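Local structure of Nrps/pks (4OPE) at residues Ala482-Thr487 and Val563-Tyr568; Tyr449-Ser454 and Ala486-Arg491; Glu475-His480 and Thr504-Ala509; Val10-Ala15 and Glu107-Ser112. The protein acts as a ketosynthase domain of the acyltransferase-less oxazolomycin assembly line, probably joining a growing acyl chain to an extender unit by decarboxylative condensation. One frame throughout, in Å; residues are numbered along the deposited sequence.

Contact 1. Residues Ala482-Thr487 and Val563-Tyr568; sequences AAVAAT and VSLPGY
Thr-487 OG1 is the polar atom held best in this contact, with three backbone atoms close around it. The N-H of Val-563 donates to it across the contact, nearly straight at 172° with N and OG1 3.2 Å apart. Ala-483 O, one helical turn back, lies 2.9 Å from OG1, and Val-563 O stands at 3.2 Å from it. The hydroxyl is placed there by its first torsion (chi1 -70°), which sets OG1 beside the backbone N and leaves CG2 anti to that nitrogen. Threonine suits the position because its two branches divide the work: while OG1 meets the peptide, CG2 crosses obliquely onto Leu-565, with CD1 3.5 Å away. One turn earlier, the small Ala-483 lets the chain come near, its CB touching Val-563 CG1 at 3.9 Å. Val-484 CG2 reaches both Val-563 CG2 and Leu-565 CD2, each 4.2 Å from it. The side chains of Val-563 and Leu-565 thus pack against the helix, whereas Ser-564 between them points away and its OG makes a hydrogen bond with Arg-260. Leu-565 also rests on Phe-471 of helix 458-473, and farther on Tyr-568 meets Phe-570 edge-to-face. The extended segment with its Leu-Pro-Gly-Tyr sequence is consistent with the linker that, in modular polyketide synthases, runs back across the flanking subdomain to the ketosynthase body.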
loop_
_atom_site.group_PDB
_atom_site.type_symbol
_atom_site.label_atom_id
_atom_site.label_comp_id
_atom_site.label_asym_id
_atom_site.label_seq_id
_atom_site.Cartn_x
_atom_site.Cartn_y
_atom_site.Cartn_z
ATOM N N ALA A 482 22.139 32.106 16.303
ATOM C CA ALA A 482 22.924 31.426 15.283
ATOM C C ALA A 482 22.160 30.258 14.705
ATOM O O ALA A 482 22.328 29.931 13.545
ATOM C CB ALA A 482 24.254 30.972 15.848
ATOM N N ALA A 483 21.325 29.645 15.526
ATOM C CA ALA A 483 20.507 28.512 15.140
ATOM C C ALA A 483 19.370 28.954 14.208
ATOM O O ALA A 483 18.975 28.235 13.277
ATOM C CB ALA A 483 19.944 27.823 16.398
ATOM N N VAL A 484 18.844 30.140 14.471
ATOM C CA VAL A 484 17.780 30.659 13.662
ATOM C C VAL A 484 18.339 30.933 12.280
ATOM O O VAL A 484 17.756 30.551 11.279
ATOM C CB VAL A 484 17.203 31.927 14.283
ATOM C CG1 VAL A 484 16.265 32.629 13.310
ATOM C CG2 VAL A 484 16.436 31.592 15.558
ATOM N N ALA A 485 19.471 31.607 12.245
ATOM C CA ALA A 485 20.200 31.865 11.006
ATOM C C ALA A 485 20.498 30.590 10.255
ATOM O O ALA A 485 20.205 30.499 9.062
ATOM C CB ALA A 485 21.532 32.571 11.311
ATOM N N ALA A 486 21.108 29.629 10.953
ATOM C CA ALA A 486 21.551 28.389 10.308
ATOM C C ALA A 486 20.362 27.673 9.667
ATOM O O ALA A 486 20.443 27.242 8.527
ATOM C CB ALA A 486 22.275 27.460 11.282
ATOM N N THR A 487 19.261 27.594 10.400
ATOM C CA THR A 487 18.127 26.830 9.971
ATOM C C THR A 487 17.564 27.359 8.659
ATOM O O THR A 487 17.301 26.590 7.723
ATOM C CB THR A 487 17.052 26.825 11.068
ATOM O OG1 THR A 487 17.528 26.033 12.183
ATOM C CG2 THR A 487 15.735 26.274 10.551
ATOM N N VAL A 563 16.878 24.692 14.998
ATOM C CA VAL A 563 15.602 24.897 15.634
ATOM C C VAL A 563 14.516 24.827 14.593
ATOM O O VAL A 563 14.755 24.958 13.388
ATOM C CB VAL A 563 15.534 26.246 16.357
ATOM C CG1 VAL A 563 16.571 26.250 17.462
ATOM C CG2 VAL A 563 15.777 27.422 15.423
ATOM N N SER A 564 13.314 24.621 15.073
ATOM C CA SER A 564 12.155 24.489 14.224
ATOM C C SER A 564 11.549 25.837 14.117
ATOM O O SER A 564 11.202 26.421 15.134
ATOM C CB SER A 564 11.175 23.611 14.937
ATOM O OG SER A 564 11.761 22.362 15.224
ATOM N N LEU A 565 11.429 26.348 12.905
ATOM C CA LEU A 565 10.814 27.640 12.644
ATOM C C LEU A 565 9.611 27.433 11.775
ATOM O O LEU A 565 9.534 26.451 11.035
ATOM C CB LEU A 565 11.773 28.553 11.897
ATOM C CG LEU A 565 13.147 28.771 12.552
ATOM C CD1 LEU A 565 14.177 29.206 11.541
ATOM C CD2 LEU A 565 13.073 29.791 13.685
ATOM N N PRO A 566 8.669 28.382 11.802
ATOM C CA PRO A 566 7.486 28.198 10.999
ATOM C C PRO A 566 7.813 27.843 9.548
ATOM O O PRO A 566 8.755 28.382 8.962
ATOM C CB PRO A 566 6.796 29.524 11.105
ATOM C CG PRO A 566 7.245 30.079 12.421
ATOM C CD PRO A 566 8.646 29.614 12.595
ATOM N N GLY A 567 7.042 26.938 8.974
ATOM C CA GLY A 567 7.281 26.480 7.621
ATOM C C GLY A 567 6.709 27.427 6.570
ATOM O O GLY A 567 6.005 28.381 6.905
ATOM N N TYR A 568 7.022 27.155 5.299
ATOM C CA TYR A 568 6.600 28.010 4.202
ATOM C C TYR A 568 5.088 28.234 4.224
ATOM O O TYR A 568 4.340 27.291 4.297
ATOM C CB TYR A 568 6.979 27.362 2.869
ATOM C CG TYR A 568 6.688 28.222 1.674
ATOM C CD1 TYR A 568 7.553 29.218 1.301
ATOM C CD2 TYR A 568 5.566 28.028 0.904
ATOM C CE1 TYR A 568 7.330 29.986 0.177
ATOM C CE2 TYR A 568 5.307 28.822 -0.199
ATOM C CZ TYR A 568 6.201 29.812 -0.543
ATOM O OH TYR A 568 5.997 30.628 -1.614
#

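Contact 2. Residues Tyr449-Ser454 and Ala486-Arg491; sequences YVCALS and ATLLTR
Leu-488 makes the tight, buried half of this contact, on helix 481-488 facing the outer strand 449-455 of a three-stranded antiparallel sheet. Its CB bond points at the strand, with CB 3.6 Å from Ala-452 O. With CG anti to the carbonyl carbon (chi1 -69°), the two methyls fork: CD2 crosses obliquely onto Leu-453 CD2 at 3.8 Å, and CD1 meets Cys-451 SG at 4.0 Å. Leu-453 also touches His-464 and Thr-465 of helix 458-473. Leu-489 forms the more exposed side. Its CD2 is still close to Ala-452 CB at 3.7 Å, where a methyl is small enough to admit it, but CD1 meets Val-450 CG1 more loosely at 4.3 Å. A water bridges the two backbones, donating to Ala-452 O and to Leu-488 O, 2.7 Å from each oxygen. Leu-488 O also accepts from Arg-491 N in the type I turn that follows, and the Arg-491 guanidinium lies with one face over Leu-488 CD2. Cys-451 and Leu-453 pair with strand 496-502 through their backbones, whereas Ala-452 O looks outward to the helix. The direct contacts are therefore apolar and, with one water serving both carbonyls, helix and strand meet by fit of shape more than by directed bonds.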
loop_
_atom_site.group_PDB
_atom_site.type_symbol
_atom_site.label_atom_id
_atom_site.label_comp_id
_atom_site.label_asym_id
_atom_site.label_seq_id
_atom_site.Cartn_x
_atom_site.Cartn_y
_atom_site.Cartn_z
ATOM N N TYR A 449 24.667 38.033 12.498
ATOM C CA TYR A 449 24.227 36.901 11.789
ATOM C C TYR A 449 23.380 37.456 10.695
ATOM O O TYR A 449 22.915 38.601 10.776
ATOM C CB TYR A 449 23.393 35.979 12.668
ATOM C CG TYR A 449 24.037 35.506 13.950
ATOM C CD1 TYR A 449 25.011 34.529 13.958
ATOM C CD2 TYR A 449 23.600 35.997 15.187
ATOM C CE1 TYR A 449 25.573 34.096 15.157
ATOM C CE2 TYR A 449 24.158 35.558 16.387
ATOM C CZ TYR A 449 25.154 34.625 16.359
ATOM O OH TYR A 449 25.700 34.205 17.554
ATOM N N VAL A 450 23.183 36.636 9.665
ATOM C CA VAL A 450 22.276 37.008 8.594
ATOM C C VAL A 450 21.046 36.165 8.712
ATOM O O VAL A 450 21.153 34.961 8.923
ATOM C CB VAL A 450 22.889 36.807 7.203
ATOM C CG1 VAL A 450 23.309 35.369 6.989
ATOM C CG2 VAL A 450 21.907 37.245 6.133
ATOM N N CYS A 451 19.893 36.810 8.613
ATOM C CA CYS A 451 18.640 36.127 8.503
ATOM C C CYS A 451 18.220 36.210 7.068
ATOM O O CYS A 451 17.931 37.281 6.555
ATOM C CB CYS A 451 17.571 36.807 9.336
ATOM S SG CYS A 451 15.851 36.380 8.902
ATOM N N ALA A 452 18.129 35.077 6.412
ATOM C CA ALA A 452 17.854 35.105 4.993
ATOM C C ALA A 452 16.527 34.365 4.704
ATOM O O ALA A 452 16.388 33.194 5.025
ATOM C CB ALA A 452 19.031 34.474 4.273
ATOM N N LEU A 453 15.569 35.067 4.118
ATOM C CA LEU A 453 14.238 34.534 3.860
ATOM C C LEU A 453 13.974 34.616 2.386
ATOM O O LEU A 453 14.479 35.524 1.726
ATOM C CB LEU A 453 13.169 35.368 4.528
ATOM C CG LEU A 453 13.176 35.488 6.044
ATOM C CD1 LEU A 453 11.967 36.290 6.517
ATOM C CD2 LEU A 453 13.087 34.127 6.664
ATOM N N SER A 454 13.178 33.678 1.864
ATOM C CA SER A 454 12.703 33.783 0.507
ATOM C C SER A 454 11.342 33.190 0.380
ATOM O O SER A 454 10.904 32.420 1.223
ATOM C CB SER A 454 13.653 33.114 -0.503
ATOM O OG SER A 454 13.830 31.725 -0.272
ATOM N N ALA A 486 21.108 29.629 10.953
ATOM C CA ALA A 486 21.551 28.389 10.308
ATOM C C ALA A 486 20.362 27.673 9.667
ATOM O O ALA A 486 20.443 27.242 8.527
ATOM C CB ALA A 486 22.275 27.460 11.282
ATOM N N THR A 487 19.261 27.594 10.400
ATOM C CA THR A 487 18.127 26.830 9.971
ATOM C C THR A 487 17.564 27.359 8.659
ATOM O O THR A 487 17.301 26.590 7.723
ATOM C CB THR A 487 17.052 26.825 11.068
ATOM O OG1 THR A 487 17.528 26.033 12.183
ATOM C CG2 THR A 487 15.735 26.274 10.551
ATOM N N LEU A 488 17.435 28.671 8.572
ATOM C CA LEU A 488 16.870 29.309 7.400
ATOM C C LEU A 488 17.739 29.139 6.173
ATOM O O LEU A 488 17.243 29.046 5.057
ATOM C CB LEU A 488 16.643 30.788 7.670
ATOM C CG LEU A 488 15.514 31.038 8.683
ATOM C CD1 LEU A 488 15.603 32.447 9.234
ATOM C CD2 LEU A 488 14.141 30.757 8.084
ATOM N N LEU A 489 19.038 29.036 6.389
ATOM C CA LEU A 489 19.959 28.831 5.284
ATOM C C LEU A 489 19.963 27.392 4.758
ATOM O O LEU A 489 20.614 27.107 3.738
ATOM C CB LEU A 489 21.362 29.245 5.676
ATOM C CG LEU A 489 21.456 30.739 5.982
ATOM C CD1 LEU A 489 22.826 31.094 6.552
ATOM C CD2 LEU A 489 21.153 31.512 4.701
ATOM N N THR A 490 19.232 26.496 5.396
ATOM C CA THR A 490 19.092 25.174 4.808
ATOM C C THR A 490 17.876 25.107 3.904
ATOM O O THR A 490 17.680 24.122 3.182
ATOM C CB THR A 490 18.908 24.110 5.874
ATOM O OG1 THR A 490 17.576 24.229 6.419
ATOM C CG2 THR A 490 19.969 24.278 6.931
ATOM N N ARG A 491 17.066 26.151 3.928
ATOM C CA ARG A 491 15.861 26.135 3.148
ATOM C C ARG A 491 16.063 26.464 1.696
ATOM O O ARG A 491 16.856 27.310 1.337
ATOM C CB ARG A 491 14.849 27.107 3.753
ATOM C CG ARG A 491 14.300 26.572 5.061
ATOM C CD ARG A 491 13.108 27.378 5.526
ATOM N NE ARG A 491 12.665 26.869 6.807
ATOM C CZ ARG A 491 11.556 27.232 7.412
ATOM N NH1 ARG A 491 10.742 28.161 6.859
ATOM N NH2 ARG A 491 11.289 26.676 8.582
HETATM O O HOH W 1 15.504 30.838 3.935
#

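Contact 3. Residues Glu475-His480 and Thr504-Ala509; sequences EGRAAH and TVDDLA
A capping box opens helix 505-516, and the first turn of that helix meets the loop 475-480, which joins helices 458-473 and 481-488. Arg-477 bridges the two at the surface. From its CB the chain leaves with CG anti to the backbone N (chi1 -163°) and stays extended as far as NE. CG passes 3.8 Å from Asp-506 OD1, CD runs on beside the same oxygen, and NE comes to 3.3 Å of Asp-506 OD1. The last torsion (chi4 -75°) then turns the guanidinium so that NH1 finds Asp-506 OD2 at 3.2 Å, a salt bridge whose hydrogen bond is weak. The two planes stand 59° apart, so this is no flat two-pronged pairing; both residues also touch a crystal neighbour, which may influence their pose. Aspartate suits this place, since a negative charge in the first turn probably also favours the helix's positive end. Beneath the ion pair Val-505 points into the loop: CG1 sits 3.9 Å from Arg-477 CA and CG2 3.6 Å from Ala-479 O, while Leu-472 of helix 458-473 packs against the same side chain. Its two methyls let valine touch both ends of the loop's turn, one branch to each. In the capping box, Thr-504 OG1 accepts from Asp-507 N, and Asp-507 OD2 returns the favour by accepting from Thr-504 N at 2.9 Å. The Asp-507 carboxylate is held further by Arg-523 through OD1. Thr-504 OG1 also gives its proton to Asp-507 OD2, 2.7 Å away, approaching from above the carboxylate plane.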
loop_
_atom_site.group_PDB
_atom_site.type_symbol
_atom_site.label_atom_id
_atom_site.label_comp_id
_atom_site.label_asym_id
_atom_site.label_seq_id
_atom_site.Cartn_x
_atom_site.Cartn_y
_atom_site.Cartn_z
ATOM N N GLU A 475 7.447 31.729 21.096
ATOM C CA GLU A 475 8.193 30.571 21.589
ATOM C C GLU A 475 9.614 30.579 21.062
ATOM O O GLU A 475 10.465 29.871 21.560
ATOM C CB GLU A 475 7.505 29.241 21.240
ATOM C CG GLU A 475 5.989 29.210 21.487
ATOM C CD GLU A 475 5.499 28.054 22.372
ATOM O OE1 GLU A 475 4.645 27.252 21.902
ATOM O OE2 GLU A 475 5.944 27.965 23.548
ATOM N N GLY A 476 9.887 31.382 20.046
ATOM C CA GLY A 476 11.230 31.433 19.517
ATOM C C GLY A 476 12.192 32.388 20.176
ATOM O O GLY A 476 13.361 32.440 19.772
ATOM N N ARG A 477 11.723 33.143 21.174
ATOM C CA ARG A 477 12.573 34.119 21.851
ATOM C C ARG A 477 13.765 33.467 22.534
ATOM O O ARG A 477 14.823 34.041 22.588
ATOM C CB ARG A 477 11.790 34.936 22.856
ATOM C CG ARG A 477 12.534 36.181 23.234
ATOM C CD ARG A 477 11.773 37.009 24.251
ATOM N NE ARG A 477 12.584 38.149 24.674
ATOM C CZ ARG A 477 13.623 38.067 25.493
ATOM N NH1 ARG A 477 14.305 39.168 25.800
ATOM N NH2 ARG A 477 13.986 36.896 26.014
ATOM N N ALA A 478 13.606 32.233 22.977
ATOM C CA ALA A 478 14.687 31.490 23.597
ATOM C C ALA A 478 15.637 30.813 22.623
ATOM O O ALA A 478 16.614 30.198 23.047
ATOM C CB ALA A 478 14.099 30.418 24.497
ATOM N N ALA A 479 15.354 30.893 21.328
ATOM C CA ALA A 479 16.164 30.232 20.337
ATOM C C ALA A 479 17.543 30.867 20.239
ATOM O O ALA A 479 17.681 32.089 20.289
ATOM C CB ALA A 479 15.456 30.292 19.007
ATOM N N HIS A 480 18.579 30.048 20.111
ATOM C CA HIS A 480 19.882 30.619 19.859
ATOM C C HIS A 480 19.856 31.301 18.487
ATOM O O HIS A 480 19.381 30.723 17.513
ATOM C CB HIS A 480 20.975 29.571 19.882
ATOM C CG HIS A 480 22.350 30.160 20.011
ATOM N ND1 HIS A 480 22.944 30.872 18.995
ATOM C CD2 HIS A 480 23.221 30.184 21.037
ATOM C CE1 HIS A 480 24.119 31.317 19.388
ATOM N NE2 HIS A 480 24.318 30.902 20.623
ATOM N N THR A 504 20.769 39.480 17.798
ATOM C CA THR A 504 19.904 38.735 18.672
ATOM C C THR A 504 18.529 38.583 18.066
ATOM O O THR A 504 18.133 39.262 17.118
ATOM C CB THR A 504 19.669 39.478 20.001
ATOM O OG1 THR A 504 18.942 40.690 19.743
ATOM C CG2 THR A 504 20.967 39.801 20.649
ATOM N N VAL A 505 17.775 37.704 18.685
ATOM C CA VAL A 505 16.419 37.462 18.311
ATOM C C VAL A 505 15.519 38.707 18.425
ATOM O O VAL A 505 14.747 38.990 17.525
ATOM C CB VAL A 505 15.941 36.304 19.159
ATOM C CG1 VAL A 505 14.456 36.293 19.233
ATOM C CG2 VAL A 505 16.474 35.017 18.571
ATOM N N ASP A 506 15.621 39.453 19.507
ATOM C CA ASP A 506 14.755 40.629 19.683
ATOM C C ASP A 506 15.050 41.658 18.612
ATOM O O ASP A 506 14.134 42.292 18.038
ATOM C CB ASP A 506 15.010 41.331 21.000
ATOM C CG ASP A 506 14.513 40.584 22.171
ATOM O OD1 ASP A 506 14.029 39.447 21.976
ATOM O OD2 ASP A 506 14.621 41.153 23.304
ATOM N N ASP A 507 16.333 41.864 18.355
ATOM C CA ASP A 507 16.632 42.884 17.396
ATOM C C ASP A 507 16.294 42.436 16.001
ATOM O O ASP A 507 15.982 43.257 15.186
ATOM C CB ASP A 507 18.037 43.521 17.582
ATOM C CG ASP A 507 19.158 42.688 17.053
ATOM O OD1 ASP A 507 19.227 42.507 15.821
ATOM O OD2 ASP A 507 20.021 42.290 17.880
ATOM N N LEU A 508 16.288 41.138 15.740
ATOM C CA LEU A 508 15.773 40.619 14.465
ATOM C C LEU A 508 14.258 40.862 14.333
ATOM O O LEU A 508 13.805 41.415 13.320
ATOM C CB LEU A 508 16.053 39.139 14.365
ATOM C CG LEU A 508 15.510 38.385 13.146
ATOM C CD1 LEU A 508 16.026 38.993 11.867
ATOM C CD2 LEU A 508 15.939 36.932 13.255
ATOM N N ALA A 509 13.486 40.473 15.349
ATOM C CA ALA A 509 12.055 40.756 15.342
ATOM C C ALA A 509 11.766 42.243 15.120
ATOM O O ALA A 509 10.927 42.599 14.315
ATOM C CB ALA A 509 11.421 40.288 16.640
#

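Contact 4. Residues Val10-Ala15 and Glu107-Ser112; sequences VIVGVA and EDAGTS
The carboxylate of Asp-108 has the carbonyl oxygen of Val-14 over one face, with Val-14 O 3.2 Å from Asp-108 CG. The N-H of Val-14 comes from the same side and donates to OD2 from 30° above the plane, a bond of 2.8 Å between N and OD2 that is nearly straight at 167°. At the other end OD1 takes a weak hydrogen bond from Ser-564. Two acceptors, Val-14 O and Asp-108 OD2, stand only 3.1 Å apart; the N-H donated to OD2, and perhaps the nearby Arg-260, probably offset that repulsion. Aspartate suits the place because its short side chain, with CG anti to the backbone N, puts a carboxylate oxygen directly at the strand's N-H. This strand, 9-17, runs inside the large mixed sheet of the thiolase fold, flanked by 242-250 and 263-272. Val-12 and Gly-13 both make backbone hydrogen bonds to Leu-247, consistent with a beta bulge; Val-12 O comes 3.4 Å from Ala-109 CA in a C-H...O contact. Having no side chain on its helix-facing side, Gly-13 lets Ala-109 CB approach its CA to 4.1 Å. Gly-110 then ends the helix in a Schellman motif, its positive phi (64°) being easy for glycine. Ala-109 CB also lies 4.2 Å from Val-12 CG2.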
loop_
_atom_site.group_PDB
_atom_site.type_symbol
_atom_site.label_atom_id
_atom_site.label_comp_id
_atom_site.label_asym_id
_atom_site.label_seq_id
_atom_site.Cartn_x
_atom_site.Cartn_y
_atom_site.Cartn_z
ATOM N N VAL A 10 16.859 6.207 12.165
ATOM C CA VAL A 10 16.404 7.308 13.004
ATOM C C VAL A 10 15.467 8.231 12.255
ATOM O O VAL A 10 15.430 8.238 11.032
ATOM C CB VAL A 10 17.566 8.161 13.502
ATOM C CG1 VAL A 10 18.528 7.314 14.341
ATOM C CG2 VAL A 10 18.301 8.831 12.339
ATOM N N ILE A 11 14.693 8.980 13.020
ATOM C CA ILE A 11 13.788 9.945 12.500
ATOM C C ILE A 11 14.460 11.305 12.655
ATOM O O ILE A 11 14.822 11.725 13.753
ATOM C CB ILE A 11 12.478 9.990 13.315
ATOM C CG1 ILE A 11 11.655 8.725 13.105
ATOM C CG2 ILE A 11 11.624 11.229 12.969
ATOM C CD1 ILE A 11 10.447 8.670 14.018
ATOM N N VAL A 12 14.545 12.040 11.569
ATOM C CA VAL A 12 15.208 13.315 11.622
ATOM C C VAL A 12 14.314 14.481 11.289
ATOM O O VAL A 12 14.791 15.558 11.152
ATOM C CB VAL A 12 16.397 13.352 10.665
ATOM C CG1 VAL A 12 17.331 12.199 10.947
ATOM C CG2 VAL A 12 15.932 13.343 9.206
ATOM N N GLY A 13 13.028 14.278 11.119
ATOM C CA GLY A 13 12.113 15.435 10.989
ATOM C C GLY A 13 10.689 14.950 11.025
ATOM O O GLY A 13 10.430 13.813 10.750
ATOM N N VAL A 14 9.772 15.824 11.344
ATOM C CA VAL A 14 8.354 15.453 11.385
ATOM C C VAL A 14 7.525 16.663 11.058
ATOM O O VAL A 14 7.914 17.789 11.366
ATOM C CB VAL A 14 7.956 14.874 12.789
ATOM C CG1 VAL A 14 8.379 15.812 13.944
ATOM C CG2 VAL A 14 6.469 14.504 12.874
ATOM N N ALA A 15 6.369 16.426 10.479
ATOM C CA ALA A 15 5.433 17.476 10.183
ATOM C C ALA A 15 4.014 16.933 10.121
ATOM O O ALA A 15 3.813 15.746 9.900
ATOM C CB ALA A 15 5.827 18.122 8.877
ATOM N N GLU A 107 11.532 20.966 5.566
ATOM C CA GLU A 107 11.921 22.129 6.349
ATOM C C GLU A 107 12.174 21.768 7.804
ATOM O O GLU A 107 13.152 22.208 8.394
ATOM C CB GLU A 107 10.898 23.248 6.222
ATOM C CG GLU A 107 10.751 23.697 4.777
ATOM C CD GLU A 107 9.929 24.962 4.608
ATOM O OE1 GLU A 107 8.955 25.151 5.438
ATOM O OE2 GLU A 107 10.268 25.737 3.644
ATOM N N ASP A 108 11.357 20.911 8.380
ATOM C CA ASP A 108 11.588 20.554 9.779
ATOM C C ASP A 108 12.866 19.737 9.944
ATOM O O ASP A 108 13.582 19.913 10.889
ATOM C CB ASP A 108 10.398 19.838 10.392
ATOM C CG ASP A 108 10.619 19.512 11.867
ATOM O OD1 ASP A 108 10.548 20.427 12.754
ATOM O OD2 ASP A 108 10.862 18.314 12.137
ATOM N N ALA A 109 13.169 18.870 9.005
ATOM C CA ALA A 109 14.425 18.177 9.014
ATOM C C ALA A 109 15.643 19.042 8.682
ATOM O O ALA A 109 16.738 18.491 8.685
ATOM C CB ALA A 109 14.369 17.023 8.018
ATOM N N GLY A 110 15.483 20.335 8.340
ATOM C CA GLY A 110 16.614 21.136 7.861
ATOM C C GLY A 110 17.280 20.721 6.525
ATOM O O GLY A 110 18.489 20.781 6.346
ATOM N N THR A 111 16.460 20.388 5.554
ATOM C CA THR A 111 16.962 19.909 4.310
ATOM C C THR A 111 16.087 20.412 3.171
ATOM O O THR A 111 15.278 21.301 3.383
ATOM C CB THR A 111 17.053 18.368 4.316
ATOM O OG1 THR A 111 17.898 17.948 3.243
ATOM C CG2 THR A 111 15.703 17.741 4.143
ATOM N N SER A 112 16.267 19.827 1.989
ATOM C CA SER A 112 15.635 20.288 0.764
ATOM C C SER A 112 15.714 19.226 -0.326
ATOM O O SER A 112 16.537 18.302 -0.245
ATOM C CB SER A 112 16.391 21.524 0.252
ATOM O OG SER A 112 17.774 21.208 0.089
#

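Overall arrangement
Contact 4 lies deepest, within the ketosynthase body, where a carboxylate at a helix end accepts a backbone N-H. Contacts 1 and 2 are buried too, but in the flanking subdomain: both use helix 481-488 and share Ala-486 and Thr-487, one combining apolar packing with a threonine hydroxyl that accepts a backbone N-H, the other being apolar with a bridging water. Contact 3 is the surface one, a weak ion pair beside the buried Val-505, and its centre is about 22 Å from that of contact 4. Residues 563-568 tie the two regions together: Arg-491 of contact 2 bonds to the Leu-565 and Pro-566 carbonyls, and Glu-107 of contact 4 receives Tyr-568 N.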